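Local coordinates for protein adenosylmethionine-8-amino-7-oxononanoate aminotransferase (Methanocaldococcus jannaschii, PDB 6ZHK) that probably transfers the alpha-amino group of S-adenosyl-L-methionine to 7-keto-8-aminopelargonic acid, yielding 7,8-diaminopelargonic acid for biotin synthesis, at residues K15-Y20 with K29-S34; E76-Q81 with C346-A351; G161-G166 with P177-G182. All coordinates share one frame; numbering follows the deposited sequence.

Contact 1. Residues K15-Y20 with K29-S34; sequences KWDKEY and KEYRES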
# COMPACT_ATOMS: atom_id res chain seq x y z
N LYS A 15 -20.72 -7.94 -17.21
CA LYS A 15 -21.56 -8.40 -16.13
C LYS A 15 -20.72 -8.71 -14.90
O LYS A 15 -21.10 -8.35 -13.79
CB LYS A 15 -22.39 -9.63 -16.53
CG LYS A 15 -23.35 -10.11 -15.45
CD LYS A 15 -23.14 -11.54 -14.93
CE LYS A 15 -24.28 -12.49 -15.28
NZ LYS A 15 -25.60 -11.87 -14.99
N TRP A 16 -19.60 -9.41 -15.09
CA TRP A 16 -18.74 -9.83 -13.98
C TRP A 16 -18.14 -8.60 -13.33
O TRP A 16 -18.04 -8.51 -12.10
CB TRP A 16 -17.64 -10.78 -14.50
CG TRP A 16 -18.12 -12.15 -14.89
CD1 TRP A 16 -19.34 -12.72 -14.65
CD2 TRP A 16 -17.33 -13.17 -15.53
NE1 TRP A 16 -19.39 -13.99 -15.14
CE2 TRP A 16 -18.17 -14.30 -15.66
CE3 TRP A 16 -16.02 -13.22 -16.01
CZ2 TRP A 16 -17.71 -15.47 -16.25
CZ3 TRP A 16 -15.56 -14.39 -16.59
CH2 TRP A 16 -16.40 -15.49 -16.69
N ASP A 17 -17.78 -7.62 -14.14
CA ASP A 17 -17.24 -6.38 -13.63
C ASP A 17 -18.22 -5.77 -12.61
O ASP A 17 -17.85 -5.37 -11.50
CB ASP A 17 -16.95 -5.44 -14.79
CG ASP A 17 -16.21 -4.18 -14.43
OD1 ASP A 17 -15.32 -4.24 -13.47
OD2 ASP A 17 -16.53 -3.12 -15.06
N LYS A 18 -19.50 -5.68 -13.00
CA LYS A 18 -20.51 -5.04 -12.17
C LYS A 18 -20.87 -5.96 -11.02
O LYS A 18 -21.34 -5.50 -9.99
CB LYS A 18 -21.73 -4.73 -13.06
CG LYS A 18 -21.52 -3.56 -14.03
CD LYS A 18 -22.58 -3.52 -15.18
CE LYS A 18 -22.31 -2.34 -16.09
NZ LYS A 18 -23.43 -2.05 -17.04
N GLU A 19 -20.81 -7.28 -11.22
CA GLU A 19 -21.26 -8.21 -10.19
C GLU A 19 -20.24 -8.35 -9.06
O GLU A 19 -20.64 -8.53 -7.90
CB GLU A 19 -21.56 -9.58 -10.80
CG GLU A 19 -21.96 -10.68 -9.83
CD GLU A 19 -23.10 -10.33 -8.90
OE1 GLU A 19 -24.06 -9.71 -9.40
OE2 GLU A 19 -23.02 -10.63 -7.67
N TYR A 20 -18.95 -8.36 -9.39
CA TYR A 20 -17.97 -8.88 -8.43
C TYR A 20 -17.01 -7.82 -7.90
O TYR A 20 -16.43 -8.01 -6.83
CB TYR A 20 -17.09 -9.97 -9.06
CG TYR A 20 -17.89 -11.19 -9.45
CD1 TYR A 20 -18.50 -11.96 -8.50
CD2 TYR A 20 -18.00 -11.56 -10.80
CE1 TYR A 20 -19.22 -13.10 -8.85
CE2 TYR A 20 -18.72 -12.69 -11.17
CZ TYR A 20 -19.36 -13.44 -10.19
OH TYR A 20 -20.09 -14.55 -10.55
N LYS A 29 -24.07 1.83 -7.67
CA LYS A 29 -25.43 1.90 -8.24
C LYS A 29 -25.35 2.47 -9.65
O LYS A 29 -25.97 1.93 -10.56
CB LYS A 29 -26.40 2.63 -7.32
CG LYS A 29 -27.75 2.99 -7.97
CD LYS A 29 -28.95 2.98 -7.06
CE LYS A 29 -30.24 3.20 -7.86
NZ LYS A 29 -30.05 4.27 -8.89
N GLU A 30 -24.63 3.57 -9.82
CA GLU A 30 -24.59 4.25 -11.10
C GLU A 30 -23.69 3.53 -12.08
O GLU A 30 -24.00 3.47 -13.26
CB GLU A 30 -24.17 5.70 -10.91
CG GLU A 30 -25.34 6.38 -10.26
CD GLU A 30 -25.27 7.89 -10.28
OE1 GLU A 30 -24.26 8.43 -10.83
OE2 GLU A 30 -26.23 8.50 -9.74
N TYR A 31 -22.58 3.00 -11.58
CA TYR A 31 -21.67 2.27 -12.44
C TYR A 31 -22.40 1.06 -13.04
O TYR A 31 -22.23 0.73 -14.21
CB TYR A 31 -20.45 1.89 -11.57
CG TYR A 31 -19.32 1.25 -12.34
CD1 TYR A 31 -18.35 2.03 -12.96
CD2 TYR A 31 -19.21 -0.14 -12.44
CE1 TYR A 31 -17.30 1.46 -13.66
CE2 TYR A 31 -18.20 -0.72 -13.20
CZ TYR A 31 -17.22 0.08 -13.78
OH TYR A 31 -16.23 -0.49 -14.54
N ARG A 32 -23.22 0.39 -12.23
CA ARG A 32 -23.91 -0.78 -12.73
C ARG A 32 -24.96 -0.45 -13.79
O ARG A 32 -25.34 -1.34 -14.54
CB ARG A 32 -24.63 -1.52 -11.61
CG ARG A 32 -23.66 -2.34 -10.77
CD ARG A 32 -24.39 -2.45 -9.45
NE ARG A 32 -23.88 -3.74 -9.01
CZ ARG A 32 -24.33 -4.42 -7.97
NH1 ARG A 32 -25.37 -3.99 -7.28
NH2 ARG A 32 -23.74 -5.56 -7.69
N GLU A 33 -25.38 0.82 -13.86
CA GLU A 33 -26.38 1.21 -14.84
C GLU A 33 -25.72 1.62 -16.15
O GLU A 33 -26.39 1.65 -17.17
CB GLU A 33 -27.25 2.35 -14.35
CG GLU A 33 -28.33 1.85 -13.42
CD GLU A 33 -28.93 2.93 -12.54
OE1 GLU A 33 -28.46 4.12 -12.58
OE2 GLU A 33 -29.86 2.59 -11.79
N SER A 34 -24.43 2.00 -16.12
CA SER A 34 -23.86 2.61 -17.31
C SER A 34 -23.03 1.63 -18.14
O SER A 34 -22.76 0.49 -17.73
CB SER A 34 -23.11 3.89 -16.97
OG SER A 34 -22.20 3.66 -15.90
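K18 and R32 face each other, their CA atoms 5.5 Å apart, where helices 10-20 and 28-33 lie side by side as an antiparallel pair in the N-terminal part of this class-III aminotransferase. The short axes of 15-20 and 29-33 run at 167° to each other and come no closer than 9.8 Å, and long side chains bridge the space between them. K18 and R32 slide past each other in opposite directions, K18 NZ reaching two main-chain oxygens of 29-34 and R32 one of 15-20. K18 keeps CG anti to the carbonyl carbon (chi1 -73°) and is extended beyond it; its aliphatic part packs on R32, with K18 CB 3.8 Å from R32 CG. At its end K18 NZ gives a 2.7 Å hydrogen bond to S34 O and a weak one to R32 O. In return R32 NE donates to K18 O over 3.2 Å, the oxygen lying at the edge of the guanidinium and nearly in its plane, while R32 NH2 adds a weak, longer bond to the same oxygen. E19 OE1 stands 4.5 Å from R32 NH2 and well out of the guanidinium plane, which leaves attraction of charge without an N-H pointed at it. An alanine in place of K18 would probably leave S34 O and R32 O without their ammonium partner and open a gap over R32 CA where K18 CG and CD had packed. The second subunit adjoins the pair: its K115 hydrogen-bonds to E19 O and its Y320 packs on R32. Both buried, the Y31 ring and the D17 carboxylate are nearly perpendicular, and D17 OD1 is bonded to H23. The other oxygen, D17 OD2, receives the hydroxyl proton of Y31 OH on its syn lone pair, at 2.7 Å.

Contact 2. Residues E76-Q81 with C346-A351; sequences EAIKNQ and CSAALA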
# COMPACT_ATOMS: atom_id res chain seq x y z
N GLU A 76 10.45 -3.99 -20.98
CA GLU A 76 11.59 -4.91 -21.04
C GLU A 76 12.32 -5.05 -19.69
O GLU A 76 12.82 -6.12 -19.36
CB GLU A 76 12.50 -4.58 -22.24
CG GLU A 76 11.79 -4.90 -23.60
CD GLU A 76 11.17 -6.30 -23.77
OE1 GLU A 76 11.91 -7.28 -23.50
OE2 GLU A 76 9.96 -6.43 -24.17
N ALA A 77 12.42 -3.96 -18.93
CA ALA A 77 13.03 -4.01 -17.60
C ALA A 77 12.27 -4.95 -16.68
O ALA A 77 12.87 -5.76 -15.95
CB ALA A 77 13.15 -2.65 -17.01
N ILE A 78 10.96 -4.87 -16.73
CA ILE A 78 10.12 -5.76 -15.91
C ILE A 78 10.36 -7.22 -16.29
O ILE A 78 10.52 -8.10 -15.43
CB ILE A 78 8.64 -5.35 -15.98
CG1 ILE A 78 8.44 -3.98 -15.31
CG2 ILE A 78 7.71 -6.41 -15.38
CD1 ILE A 78 7.03 -3.35 -15.54
N LYS A 79 10.31 -7.51 -17.60
CA LYS A 79 10.41 -8.88 -18.07
C LYS A 79 11.78 -9.47 -17.74
O LYS A 79 11.86 -10.62 -17.29
CB LYS A 79 10.13 -8.97 -19.58
CG LYS A 79 8.71 -8.63 -19.99
CD LYS A 79 8.69 -8.31 -21.49
CE LYS A 79 7.60 -9.07 -22.19
NZ LYS A 79 7.81 -9.10 -23.66
N ASN A 80 12.84 -8.71 -18.01
CA ASN A 80 14.20 -9.13 -17.66
C ASN A 80 14.38 -9.37 -16.16
O ASN A 80 15.10 -10.31 -15.77
CB ASN A 80 15.27 -8.15 -18.16
CG ASN A 80 15.38 -8.17 -19.68
OD1 ASN A 80 14.98 -9.14 -20.32
ND2 ASN A 80 15.87 -7.10 -20.28
N GLN A 81 13.80 -8.51 -15.30
CA GLN A 81 13.90 -8.77 -13.86
C GLN A 81 13.13 -10.04 -13.47
O GLN A 81 13.58 -10.78 -12.63
CB GLN A 81 13.39 -7.59 -13.03
CG GLN A 81 13.57 -7.84 -11.53
CD GLN A 81 15.04 -8.03 -11.20
OE1 GLN A 81 15.94 -7.33 -11.68
NE2 GLN A 81 15.33 -9.02 -10.41
N CYS A 346 11.05 -2.13 -8.61
CA CYS A 346 12.20 -1.25 -8.69
C CYS A 346 12.77 -1.28 -10.12
O CYS A 346 13.33 -0.27 -10.62
CB CYS A 346 13.28 -1.76 -7.74
SG CYS A 346 12.89 -1.44 -5.99
N SER A 347 12.61 -2.41 -10.78
CA SER A 347 13.09 -2.49 -12.17
C SER A 347 12.33 -1.49 -13.06
O SER A 347 12.99 -0.84 -13.89
CB SER A 347 12.96 -3.90 -12.69
OG SER A 347 11.59 -4.21 -12.94
N ALA A 348 10.99 -1.33 -12.89
CA ALA A 348 10.23 -0.36 -13.67
C ALA A 348 10.77 1.04 -13.41
O ALA A 348 10.93 1.85 -14.35
CB ALA A 348 8.74 -0.42 -13.47
N ALA A 349 11.03 1.36 -12.13
CA ALA A 349 11.49 2.70 -11.81
C ALA A 349 12.87 2.98 -12.39
O ALA A 349 13.15 4.12 -12.78
CB ALA A 349 11.51 2.94 -10.30
N LEU A 350 13.78 1.99 -12.33
CA LEU A 350 15.11 2.15 -12.90
C LEU A 350 14.99 2.51 -14.37
O LEU A 350 15.65 3.47 -14.81
CB LEU A 350 15.94 0.87 -12.72
CG LEU A 350 16.53 0.67 -11.32
CD1 LEU A 350 17.09 -0.74 -11.16
CD2 LEU A 350 17.63 1.71 -11.03
N ALA A 351 14.14 1.77 -15.10
CA ALA A 351 13.97 2.07 -16.52
C ALA A 351 13.43 3.49 -16.71
O ALA A 351 13.87 4.20 -17.62
CB ALA A 351 13.06 1.10 -17.23
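S347 is the first residue of 346-351 to meet 76-81, where two helices pack antiparallel at 142° with short axes 8.1 Å apart. Its CB touches Q81 CB at 3.7 Å. Its OG takes the crowded position between backbone N and carbonyl carbon (chi1 74°), which brings it within 3.7 Å of I78 CA; this is packing, since the OG is hydrogen-bonded to L344 O in the preceding turn of its own helix. S347 O, in turn, lies 3.6 Å from A77 CB. A348 follows with its methyl against the end of I78, CB to CD1 4.0 Å. One turn beyond S347, A351 CB meets A77 CB at 3.8 Å, two methyls that let the backbones come near. No hydrogen bond crosses the contact: it is held by van der Waals packing, with alanines and a serine at its closest points. Around it, I74 of helix 72-82 also touches A348 and A351, while P97 of helix 96-108 lies against Q81 and C346. On the subunit boundary I78 packs on L344 of the second subunit and K79 pairs with D83 of that chain, so helix 72-82 meets both helix 343-358 of its own chain and the second subunit.

Contact 3. Residues G161-G166 with P177-G182; sequences GAMSVG and PLLFKG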
# COMPACT_ATOMS: atom_id res chain seq x y z
N GLY A 161 -3.98 7.41 8.71
CA GLY A 161 -2.96 8.44 8.87
C GLY A 161 -2.99 9.49 7.76
O GLY A 161 -2.96 10.72 8.07
N ALA A 162 -3.07 9.00 6.50
CA ALA A 162 -3.15 9.94 5.37
C ALA A 162 -4.41 10.81 5.48
O ALA A 162 -4.36 11.99 5.19
CB ALA A 162 -3.15 9.17 4.04
N MET A 163 -5.55 10.20 5.84
CA MET A 163 -6.79 10.98 5.93
C MET A 163 -6.65 12.05 7.04
O MET A 163 -7.24 13.11 6.90
CB MET A 163 -8.02 10.10 6.30
CG MET A 163 -8.46 9.19 5.18
SD MET A 163 -10.08 8.47 5.59
CE MET A 163 -9.62 7.23 6.81
N SER A 164 -6.01 11.72 8.16
CA SER A 164 -5.93 12.62 9.34
C SER A 164 -5.24 13.91 8.92
O SER A 164 -5.72 14.99 9.25
CB SER A 164 -5.15 12.03 10.53
OG SER A 164 -5.85 10.87 10.96
N VAL A 165 -4.18 13.77 8.13
CA VAL A 165 -3.38 14.96 7.85
C VAL A 165 -3.91 15.68 6.63
O VAL A 165 -3.56 16.86 6.39
CB VAL A 165 -1.87 14.69 7.71
CG1 VAL A 165 -1.23 14.21 9.01
CG2 VAL A 165 -1.53 13.78 6.53
N GLY A 166 -4.75 14.96 5.86
CA GLY A 166 -5.39 15.57 4.70
C GLY A 166 -6.48 16.51 5.19
O GLY A 166 -6.83 16.50 6.39
N PRO A 177 -14.11 10.46 13.88
CA PRO A 177 -13.79 9.76 15.14
C PRO A 177 -12.53 8.89 15.12
O PRO A 177 -11.94 8.63 16.17
CB PRO A 177 -15.00 8.85 15.36
CG PRO A 177 -16.10 9.66 14.67
CD PRO A 177 -15.45 10.15 13.39
N LEU A 178 -12.08 8.48 13.93
CA LEU A 178 -10.93 7.60 13.84
C LEU A 178 -9.65 8.38 13.52
O LEU A 178 -8.56 7.81 13.53
CB LEU A 178 -11.10 6.58 12.72
CG LEU A 178 -12.38 5.75 12.73
CD1 LEU A 178 -12.33 4.78 11.54
CD2 LEU A 178 -12.53 5.06 14.09
N LEU A 179 -9.78 9.67 13.27
CA LEU A 179 -8.61 10.41 12.80
C LEU A 179 -7.91 11.12 13.97
O LEU A 179 -8.57 11.56 14.92
CB LEU A 179 -9.07 11.46 11.80
CG LEU A 179 -9.93 10.96 10.63
CD1 LEU A 179 -10.22 12.16 9.68
CD2 LEU A 179 -9.17 9.84 9.90
N PHE A 180 -6.59 11.24 13.88
CA PHE A 180 -5.88 11.98 14.92
C PHE A 180 -5.93 13.44 14.51
O PHE A 180 -6.02 13.74 13.32
CB PHE A 180 -4.45 11.46 15.18
CG PHE A 180 -3.55 11.44 13.97
CD1 PHE A 180 -2.92 12.60 13.53
CD2 PHE A 180 -3.35 10.27 13.27
CE1 PHE A 180 -2.08 12.59 12.44
CE2 PHE A 180 -2.52 10.25 12.15
CZ PHE A 180 -1.85 11.41 11.76
N LYS A 181 -5.89 14.37 15.50
CA LYS A 181 -6.30 15.73 15.23
C LYS A 181 -5.09 16.66 15.08
O LYS A 181 -4.02 16.46 15.64
CB LYS A 181 -7.29 16.19 16.31
CG LYS A 181 -8.53 15.32 16.47
CD LYS A 181 -9.31 15.24 15.15
CE LYS A 181 -10.64 14.49 15.22
NZ LYS A 181 -10.45 13.10 15.71
N GLY A 182 -5.32 17.79 14.41
CA GLY A 182 -4.25 18.76 14.22
C GLY A 182 -4.86 20.11 13.85
O GLY A 182 -5.98 20.39 14.24
O HOH W 1 -7.51 15.20 11.50
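F180 and S164 are brought together by two first torsions: F180 sets CG between its backbone N and carbonyl carbon (chi1 57°), and S164 sets OG anti to the carbonyl carbon (chi1 -62°). From that CG the F180 ring lies over S164, whose CB sits 3.4 Å from the ring centroid, almost on the ring normal, in a CH-pi contact. The second torsion points S164 OG at the loop backbone, and F180 N donates to it over 3.0 Å at a bent 144°. The same hydroxyl is bonded to V160 O one turn back, so the serine ties the loop to the helix main chain. Beside it L179 lays CD2 against M163 CB at 3.8 Å, the two side chains crossing at about a right angle. V165 CG1 approaches F180 CE1 obliquely at 3.9 Å, and G161 CA reaches F180 CE2 at 3.8 Å. A water stands 2.9 Å from S164 O and 2.8 Å from F180 O, within hydrogen-bonding distance of both carbonyls. Thus the loop that enters strand 183-185 is fastened on the helix that follows its parallel neighbour 147-151, within a beta-alpha-beta crossover of the large sheet of the PLP-dependent aminotransferase fold. I130 of helix 122-140 packs on V165 and F180, and L178 of the second subunit also touches F180. With the S164 hydroxyl accepting from F180 N while bonded to V160 O, and its CB against the ring face, both sides of the contact are tied to one polar atom beside a CH-pi contact.

The three contacts are widely spread, their centres 32 to 35 Å apart and their nearest atoms at least about 20 Å apart, and they share no helix or strand. Along the chain contact 1 closes first; contact 2 then joins helix 72-82 to helix 343-358, and contact 3 is nested inside the loop closed by contact 2. Contact 1 belongs to the N-terminal helices beside strand 38-43, whereas contact 3 lies against the seven-stranded sheet, next to its edge strand 183-185. What unites them is the dimer: each touches the second subunit, so local packing in three separate regions borders on the interface of the homodimer.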